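Local coordinates for protein Na-K-Cl cotransporter (Methanosarcina acetivorans, PDB 3G40) that forms the cytoplasmic C-terminal domain of a prokaryotic cation-chloride cotransporter, a membrane protein that probably carries chloride together with cations, at residues W19-L24 and P110-L115; R41-P46 and L182-K187. All coordinates share one frame; numbering follows the deposited sequence.

Overall arrangement
Contact 1 pairs two neighbouring parallel strands, 22-27 and 112-116, of the mixed sheet that runs through this cytoplasmic domain; contact 2 joins the C-terminal end of helix 30-44 to helix 179-192. Their centres lie about 10 Å apart, each about 9 Å from the centre of the chain. Strand 22-27 leads directly into helix 30-44, and the two contacts meet side by side. Leu-23 CD1 packs 3.7 Å from Thr-44 CG2, and Trp-19 CH2 lies 3.7 Å from Ile-184 CD1. Contact 1 thus builds sheet within the first half of the domain; contact 2 joins the two halves, as do Trp-19 and Ile-112 of contact 1 where they touch helix 179-192.

Contact 1. Residues W19-L24 and P110-L115; sequences WKANLL and PSILFL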
ATOM      1  N   TRP A  19      -6.746  10.614 -22.797  1.00 68.81           N
ATOM      2  CA  TRP A  19      -5.799   9.500 -22.862  1.00 64.97           C
ATOM      3  C   TRP A  19      -6.270   8.319 -22.034  1.00 53.79           C
ATOM      4  O   TRP A  19      -6.734   8.469 -20.895  1.00 50.02           O
ATOM      5  CB  TRP A  19      -4.405   9.917 -22.381  1.00 58.88           C
ATOM      6  CG  TRP A  19      -3.395   8.781 -22.379  1.00 45.69           C
ATOM      7  CD1 TRP A  19      -2.896   8.126 -23.471  1.00 50.61           C
ATOM      8  CD2 TRP A  19      -2.765   8.187 -21.238  1.00 42.79           C
ATOM      9  NE1 TRP A  19      -1.995   7.166 -23.078  1.00 47.31           N
ATOM     10  CE2 TRP A  19      -1.901   7.178 -21.713  1.00 40.46           C
ATOM     11  CE3 TRP A  19      -2.842   8.415 -19.855  1.00 49.22           C
ATOM     12  CZ2 TRP A  19      -1.118   6.397 -20.860  1.00 42.55           C
ATOM     13  CZ3 TRP A  19      -2.061   7.639 -19.006  1.00 47.31           C
ATOM     14  CH2 TRP A  19      -1.208   6.646 -19.514  1.00 45.56           C
ATOM     15  N   LYS A  20      -6.124   7.132 -22.602  1.00 51.53           N
ATOM     16  CA  LYS A  20      -6.539   5.925 -21.918  1.00 51.75           C
ATOM     17  C   LYS A  20      -5.421   4.901 -21.960  1.00 49.45           C
ATOM     18  O   LYS A  20      -4.990   4.462 -23.028  1.00 56.31           O
ATOM     19  CB  LYS A  20      -7.830   5.383 -22.537  1.00 55.85           C
ATOM     20  CG  LYS A  20      -9.046   6.216 -22.166  1.00 56.08           C
ATOM     21  CD  LYS A  20     -10.141   6.106 -23.206  1.00 71.57           C
ATOM     22  CE  LYS A  20     -11.301   7.029 -22.865  1.00 83.00           C
ATOM     23  NZ  LYS A  20     -12.364   6.995 -23.910  1.00 89.64           N
ATOM     24  N   ALA A  21      -4.937   4.542 -20.782  1.00 38.97           N
ATOM     25  CA  ALA A  21      -3.893   3.545 -20.679  1.00 40.09           C
ATOM     26  C   ALA A  21      -4.554   2.176 -20.782  1.00 34.07           C
ATOM     27  O   ALA A  21      -5.489   1.889 -20.032  1.00 37.25           O
ATOM     28  CB  ALA A  21      -3.188   3.680 -19.340  1.00 35.05           C
ATOM     29  N   ASN A  22      -4.063   1.351 -21.698  1.00 38.42           N
ATOM     30  CA  ASN A  22      -4.479  -0.047 -21.788  1.00 41.56           C
ATOM     31  C   ASN A  22      -3.282  -0.924 -21.428  1.00 36.70           C
ATOM     32  O   ASN A  22      -2.337  -1.015 -22.196  1.00 41.34           O
ATOM     33  CB  ASN A  22      -4.974  -0.361 -23.198  1.00 42.54           C
ATOM     34  CG  ASN A  22      -6.164   0.487 -23.594  1.00 47.70           C
ATOM     35  OD1 ASN A  22      -7.179   0.515 -22.896  1.00 45.65           O
ATOM     36  ND2 ASN A  22      -6.047   1.189 -24.721  1.00 50.72           N
ATOM     37  N   LEU A  23      -3.309  -1.526 -20.239  1.00 37.14           N
ATOM     38  CA  LEU A  23      -2.153  -2.253 -19.730  1.00 33.92           C
ATOM     39  C   LEU A  23      -2.255  -3.745 -20.013  1.00 40.66           C
ATOM     40  O   LEU A  23      -3.332  -4.326 -19.919  1.00 38.33           O
ATOM     41  CB  LEU A  23      -2.030  -2.079 -18.213  1.00 31.94           C
ATOM     42  CG  LEU A  23      -2.025  -0.636 -17.710  1.00 33.53           C
ATOM     43  CD1 LEU A  23      -1.837  -0.608 -16.188  1.00 35.46           C
ATOM     44  CD2 LEU A  23      -0.932   0.132 -18.423  1.00 34.70           C
ATOM     45  N   LEU A  24      -1.124  -4.351 -20.347  1.00 42.82           N
ATOM     46  CA  LEU A  24      -0.994  -5.801 -20.307  1.00 44.28           C
ATOM     47  C   LEU A  24      -0.194  -6.118 -19.049  1.00 41.48           C
ATOM     48  O   LEU A  24       0.940  -5.657 -18.889  1.00 42.24           O
ATOM     49  CB  LEU A  24      -0.255  -6.304 -21.542  1.00 41.15           C
ATOM     50  CG  LEU A  24      -0.031  -7.815 -21.600  1.00 44.63           C
ATOM     51  CD1 LEU A  24      -1.373  -8.551 -21.619  1.00 41.43           C
ATOM     52  CD2 LEU A  24       0.775  -8.152 -22.828  1.00 44.70           C
ATOM     53  N   PRO A 110      -3.895   1.251 -28.283  1.00 87.62           N
ATOM     54  CA  PRO A 110      -2.495   1.091 -27.884  1.00 78.09           C
ATOM     55  C   PRO A 110      -2.356   0.420 -26.521  1.00 63.42           C
ATOM     56  O   PRO A 110      -3.084   0.752 -25.581  1.00 59.42           O
ATOM     57  CB  PRO A 110      -1.995   2.534 -27.830  1.00 83.95           C
ATOM     58  CG  PRO A 110      -2.754   3.210 -28.926  1.00 91.14           C
ATOM     59  CD  PRO A 110      -4.074   2.468 -29.096  1.00 92.50           C
ATOM     60  N   SER A 111      -1.444  -0.540 -26.434  1.00 55.48           N
ATOM     61  CA  SER A 111      -1.230  -1.281 -25.204  1.00 46.39           C
ATOM     62  C   SER A 111       0.077  -0.846 -24.560  1.00 49.49           C
ATOM     63  O   SER A 111       0.972  -0.376 -25.245  1.00 51.57           O
ATOM     64  CB  SER A 111      -1.209  -2.781 -25.484  1.00 51.37           C
ATOM     65  OG  SER A 111      -2.526  -3.261 -25.714  1.00 66.20           O
ATOM     66  N   ILE A 112       0.160  -1.013 -23.241  1.00 50.99           N
ATOM     67  CA  ILE A 112       1.371  -0.767 -22.456  1.00 43.23           C
ATOM     68  C   ILE A 112       1.649  -1.993 -21.587  1.00 43.24           C
ATOM     69  O   ILE A 112       0.764  -2.469 -20.884  1.00 41.02           O
ATOM     70  CB  ILE A 112       1.160   0.417 -21.513  1.00 41.95           C
ATOM     71  CG1 ILE A 112       0.847   1.686 -22.315  1.00 44.09           C
ATOM     72  CG2 ILE A 112       2.376   0.618 -20.585  1.00 44.35           C
ATOM     73  CD1 ILE A 112       0.278   2.812 -21.470  1.00 44.47           C
ATOM     74  N   LEU A 113       2.876  -2.496 -21.628  1.00 41.79           N
ATOM     75  CA  LEU A 113       3.267  -3.628 -20.790  1.00 39.30           C
ATOM     76  C   LEU A 113       3.665  -3.162 -19.385  1.00 46.07           C
ATOM     77  O   LEU A 113       4.577  -2.350 -19.238  1.00 42.82           O
ATOM     78  CB  LEU A 113       4.451  -4.360 -21.429  1.00 38.86           C
ATOM     79  CG  LEU A 113       4.976  -5.564 -20.647  1.00 44.26           C
ATOM     80  CD1 LEU A 113       3.881  -6.633 -20.499  1.00 43.00           C
ATOM     81  CD2 LEU A 113       6.188  -6.140 -21.341  1.00 48.85           C
ATOM     82  N   PHE A 114       2.993  -3.690 -18.364  1.00 37.33           N
ATOM     83  CA  PHE A 114       3.279  -3.336 -16.976  1.00 39.74           C
ATOM     84  C   PHE A 114       4.081  -4.429 -16.270  1.00 45.28           C
ATOM     85  O   PHE A 114       3.585  -5.538 -16.061  1.00 41.84           O
ATOM     86  CB  PHE A 114       1.981  -3.059 -16.219  1.00 36.90           C
ATOM     87  CG  PHE A 114       2.190  -2.506 -14.834  1.00 37.89           C
ATOM     88  CD1 PHE A 114       2.114  -1.142 -14.609  1.00 36.92           C
ATOM     89  CD2 PHE A 114       2.464  -3.347 -13.762  1.00 39.45           C
ATOM     90  CE1 PHE A 114       2.302  -0.610 -13.330  1.00 39.30           C
ATOM     91  CE2 PHE A 114       2.660  -2.819 -12.475  1.00 39.62           C
ATOM     92  CZ  PHE A 114       2.576  -1.444 -12.268  1.00 35.81           C
ATOM     93  N   LEU A 115       5.315  -4.097 -15.888  1.00 37.95           N
ATOM     94  CA  LEU A 115       6.209  -5.054 -15.249  1.00 39.01           C
ATOM     95  C   LEU A 115       6.628  -4.576 -13.879  1.00 45.21           C
ATOM     96  O   LEU A 115       6.839  -3.383 -13.655  1.00 41.91           O
ATOM     97  CB  LEU A 115       7.470  -5.254 -16.084  1.00 40.42           C
ATOM     98  CG  LEU A 115       7.306  -5.717 -17.530  1.00 47.45           C
ATOM     99  CD1 LEU A 115       8.641  -5.671 -18.234  1.00 52.12           C
ATOM    100  CD2 LEU A 115       6.726  -7.122 -17.569  1.00 40.80           C
TER
HETATM  101  O   HOH W   1      -2.639   2.694 -23.807  1.00 50.86           O
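Ile-112 and Leu-23 sit side by side on adjacent parallel strands, bridged through their backbones. Ile-112 N donates to Asn-22 O (2.7 Å) and Ile-112 O accepts from Leu-24 N, so both polar groups of this residue grip the other strand. One step on, Phe-114 N reaches Leu-24 O in an almost straight bond (178° at the hydrogen). The side chain of Ile-112 reads outward from the backbone: CB lies 3.7 Å from Leu-23 CD2, and CG2 touches the same methyl. CG1, anti to the carbonyl carbon (chi1 -61°), turns away from Leu-23 and skirts Asn-22 O (4.2 Å); chi2, near anti at 165°, carries CD1 to the edge of the Trp-19 ring, 3.9 Å from CZ2 and near the ring plane, with Ala-21 CB beside it. Before the paired strands, Asn-22 ND2 donates to Pro-110 O (3.1 Å), which lies in the plane of its amide. Water 1 also donates to Pro-110 O (2.7 Å) and to Lys-20 O while accepting from Asn-22 N, filling in where direct pairing has not begun. Asn-22 OD1 is held by Ser-49 OG. Leu-24 CD2 and Leu-113 CD1 meet at 4.2 Å, on the sheet face opposite Leu-23 and Ile-112. Strands 49-54 and 140-145 flank the pair; helix 30-44 covers Leu-23 and Phe-114, and helix 179-192 packs on Trp-19 and Ile-112.

Contact 2. Residues R41-P46 and L182-K187; sequences RDITYP and LLIAYK
Ile-43 and Lys-187 bring the two backbones closest, CA to CA 6.4 Å, where helix 30-44 runs out and helix 179-192 passes by. Lys-187 carries most of the contact. Its CG, anti to the backbone N (chi1 173°), lies 3.2 Å from Ile-43 O and 3.4 Å from Asp-42 O, two carbonyls of the last helical turn. Bends at chi2 (56°) and chi3 (71°) then fold CD and CE past Tyr-45 O, and NZ donates to that oxygen at 2.9 Å, tilted from the carbonyl plane. NZ also donates to water 2 (2.7 Å), which in turn donates to Pro-46 O. The cis peptide bond joins Tyr-45 to Pro-46, whose CD comes within 3.6 Å of NZ. Deeper in, Ile-43 CG2 meets Ile-184 CD1 at 3.6 Å. Asn-191 ND2 donates to Asp-42 O and shares Tyr-45 O with Lys-187, and Trp-192 NE1 holds Asp-42 OD2. A lysine from helix 179-192 thus hydrogen-bonds the chain just after helix 30-44, a contact between helices at the junction of the two halves of this alpha/beta domain.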
ATOM      1  N   ARG A  41      -5.299   0.506 -11.053  1.00 26.85           N
ATOM      2  CA  ARG A  41      -6.544   1.250 -11.241  1.00 29.22           C
ATOM      3  C   ARG A  41      -6.282   2.771 -11.405  1.00 35.57           C
ATOM      4  O   ARG A  41      -6.888   3.437 -12.257  1.00 31.27           O
ATOM      5  CB  ARG A  41      -7.472   1.003 -10.075  1.00 30.42           C
ATOM      6  CG  ARG A  41      -8.822   1.663 -10.191  1.00 34.10           C
ATOM      7  CD  ARG A  41      -9.382   1.836  -8.805  1.00 48.40           C
ATOM      8  NE  ARG A  41      -8.441   2.607  -7.992  1.00 60.19           N
ATOM      9  CZ  ARG A  41      -8.438   2.635  -6.662  1.00 58.94           C
ATOM     10  NH1 ARG A  41      -9.335   1.925  -5.985  1.00 54.02           N
ATOM     11  NH2 ARG A  41      -7.538   3.382  -6.012  1.00 48.97           N
ATOM     12  N   ASP A  42      -5.398   3.315 -10.579  1.00 33.18           N
ATOM     13  CA  ASP A  42      -5.079   4.757 -10.637  1.00 31.42           C
ATOM     14  C   ASP A  42      -4.441   5.136 -11.968  1.00 35.62           C
ATOM     15  O   ASP A  42      -4.602   6.254 -12.442  1.00 39.63           O
ATOM     16  CB  ASP A  42      -4.145   5.158  -9.481  1.00 32.02           C
ATOM     17  CG  ASP A  42      -4.801   5.010  -8.123  1.00 38.75           C
ATOM     18  OD1 ASP A  42      -6.052   5.009  -8.042  1.00 40.63           O
ATOM     19  OD2 ASP A  42      -4.063   4.881  -7.131  1.00 41.81           O
ATOM     20  N   ILE A  43      -3.728   4.197 -12.587  1.00 33.17           N
ATOM     21  CA  ILE A  43      -3.120   4.455 -13.891  1.00 34.85           C
ATOM     22  C   ILE A  43      -4.166   4.447 -15.013  1.00 38.63           C
ATOM     23  O   ILE A  43      -4.048   5.187 -15.990  1.00 37.55           O
ATOM     24  CB  ILE A  43      -2.011   3.429 -14.203  1.00 33.63           C
ATOM     25  CG1 ILE A  43      -0.785   3.680 -13.317  1.00 37.13           C
ATOM     26  CG2 ILE A  43      -1.634   3.460 -15.680  1.00 32.88           C
ATOM     27  CD1 ILE A  43       0.245   2.521 -13.353  1.00 39.10           C
ATOM     28  N   THR A  44      -5.200   3.630 -14.857  1.00 33.84           N
ATOM     29  CA  THR A  44      -6.141   3.355 -15.949  1.00 30.72           C
ATOM     30  C   THR A  44      -7.511   4.042 -15.832  1.00 36.89           C
ATOM     31  O   THR A  44      -8.239   4.146 -16.819  1.00 43.01           O
ATOM     32  CB  THR A  44      -6.360   1.818 -16.117  1.00 38.25           C
ATOM     33  OG1 THR A  44      -6.733   1.257 -14.856  1.00 32.53           O
ATOM     34  CG2 THR A  44      -5.086   1.141 -16.592  1.00 34.31           C
ATOM     35  N   TYR A  45      -7.875   4.485 -14.633  1.00 35.38           N
ATOM     36  CA  TYR A  45      -9.166   5.141 -14.419  1.00 35.76           C
ATOM     37  C   TYR A  45      -9.204   6.565 -14.997  1.00 44.71           C
ATOM     38  O   TYR A  45      -8.262   7.341 -14.811  1.00 42.23           O
ATOM     39  CB  TYR A  45      -9.484   5.202 -12.923  1.00 36.86           C
ATOM     40  CG  TYR A  45     -10.789   5.888 -12.624  1.00 35.21           C
ATOM     41  CD1 TYR A  45     -10.835   7.249 -12.317  1.00 38.23           C
ATOM     42  CD2 TYR A  45     -11.979   5.182 -12.656  1.00 34.24           C
ATOM     43  CE1 TYR A  45     -12.046   7.877 -12.063  1.00 43.20           C
ATOM     44  CE2 TYR A  45     -13.179   5.795 -12.399  1.00 49.84           C
ATOM     45  CZ  TYR A  45     -13.211   7.142 -12.098  1.00 47.05           C
ATOM     46  OH  TYR A  45     -14.431   7.724 -11.848  1.00 48.87           O
ATOM     47  N   PRO A  46     -10.292   6.917 -15.707  1.00 40.60           N
ATOM     48  CA  PRO A  46     -11.431   6.072 -16.053  1.00 39.79           C
ATOM     49  C   PRO A  46     -11.334   5.552 -17.487  1.00 39.50           C
ATOM     50  O   PRO A  46     -10.660   6.164 -18.326  1.00 42.87           O
ATOM     51  CB  PRO A  46     -12.615   7.044 -15.987  1.00 43.50           C
ATOM     52  CG  PRO A  46     -12.013   8.436 -16.061  1.00 48.83           C
ATOM     53  CD  PRO A  46     -10.509   8.301 -16.158  1.00 46.70           C
ATOM     54  N   LEU A 182       5.266  11.466 -19.076  1.00 37.21           N
ATOM     55  CA  LEU A 182       4.424  12.648 -18.877  1.00 38.76           C
ATOM     56  C   LEU A 182       2.950  12.300 -18.692  1.00 33.23           C
ATOM     57  O   LEU A 182       2.275  12.853 -17.826  1.00 34.14           O
ATOM     58  CB  LEU A 182       4.591  13.623 -20.046  1.00 40.32           C
ATOM     59  CG  LEU A 182       3.803  14.930 -20.017  1.00 43.99           C
ATOM     60  CD1 LEU A 182       4.107  15.716 -18.725  1.00 38.31           C
ATOM     61  CD2 LEU A 182       4.148  15.753 -21.260  1.00 39.47           C
ATOM     62  N   LEU A 183       2.442  11.389 -19.519  1.00 40.80           N
ATOM     63  CA  LEU A 183       1.038  10.987 -19.432  1.00 33.83           C
ATOM     64  C   LEU A 183       0.722  10.320 -18.101  1.00 33.62           C
ATOM     65  O   LEU A 183      -0.323  10.575 -17.503  1.00 35.10           O
ATOM     66  CB  LEU A 183       0.671  10.061 -20.597  1.00 32.79           C
ATOM     67  CG  LEU A 183       0.591  10.770 -21.949  1.00 36.97           C
ATOM     68  CD1 LEU A 183       0.757   9.780 -23.087  1.00 37.88           C
ATOM     69  CD2 LEU A 183      -0.724  11.550 -22.079  1.00 38.91           C
ATOM     70  N   ILE A 184       1.633   9.471 -17.635  1.00 31.41           N
ATOM     71  CA  ILE A 184       1.473   8.829 -16.346  1.00 32.89           C
ATOM     72  C   ILE A 184       1.536   9.853 -15.200  1.00 35.75           C
ATOM     73  O   ILE A 184       0.765   9.769 -14.242  1.00 31.95           O
ATOM     74  CB  ILE A 184       2.534   7.732 -16.136  1.00 36.38           C
ATOM     75  CG1 ILE A 184       2.265   6.535 -17.068  1.00 42.17           C
ATOM     76  CG2 ILE A 184       2.537   7.267 -14.688  1.00 39.41           C
ATOM     77  CD1 ILE A 184       1.046   5.708 -16.698  1.00 48.31           C
ATOM     78  N   ALA A 185       2.446  10.828 -15.313  1.00 37.18           N
ATOM     79  CA  ALA A 185       2.540  11.894 -14.320  1.00 34.09           C
ATOM     80  C   ALA A 185       1.215  12.646 -14.207  1.00 30.45           C
ATOM     81  O   ALA A 185       0.699  12.866 -13.116  1.00 31.61           O
ATOM     82  CB  ALA A 185       3.699  12.876 -14.679  1.00 30.45           C
ATOM     83  N   TYR A 186       0.650  13.014 -15.349  1.00 32.90           N
ATOM     84  CA  TYR A 186      -0.611  13.745 -15.364  1.00 34.41           C
ATOM     85  C   TYR A 186      -1.777  12.899 -14.839  1.00 39.58           C
ATOM     86  O   TYR A 186      -2.640  13.381 -14.100  1.00 30.25           O
ATOM     87  CB  TYR A 186      -0.945  14.179 -16.791  1.00 43.21           C
ATOM     88  CG  TYR A 186      -2.256  14.915 -16.861  1.00 59.65           C
ATOM     89  CD1 TYR A 186      -2.319  16.278 -16.602  1.00 65.75           C
ATOM     90  CD2 TYR A 186      -3.440  14.243 -17.152  1.00 63.23           C
ATOM     91  CE1 TYR A 186      -3.523  16.958 -16.648  1.00 78.02           C
ATOM     92  CE2 TYR A 186      -4.648  14.912 -17.198  1.00 69.04           C
ATOM     93  CZ  TYR A 186      -4.684  16.269 -16.947  1.00 79.97           C
ATOM     94  OH  TYR A 186      -5.886  16.941 -16.995  1.00 90.55           O
ATOM     95  N   LYS A 187      -1.827  11.647 -15.272  1.00 35.41           N
ATOM     96  CA  LYS A 187      -2.890  10.736 -14.828  1.00 35.55           C
ATOM     97  C   LYS A 187      -2.868  10.544 -13.298  1.00 31.22           C
ATOM     98  O   LYS A 187      -3.904  10.652 -12.626  1.00 30.63           O
ATOM     99  CB  LYS A 187      -2.733   9.395 -15.557  1.00 35.84           C
ATOM    100  CG  LYS A 187      -3.679   8.265 -15.088  1.00 38.06           C
ATOM    101  CD  LYS A 187      -5.135   8.686 -15.183  1.00 40.07           C
ATOM    102  CE  LYS A 187      -5.606   8.786 -16.623  1.00 50.32           C
ATOM    103  NZ  LYS A 187      -7.048   9.182 -16.691  1.00 52.30           N
TER
HETATM  104  O   HOH W   2      -8.028   7.474 -18.536  1.00 54.85           O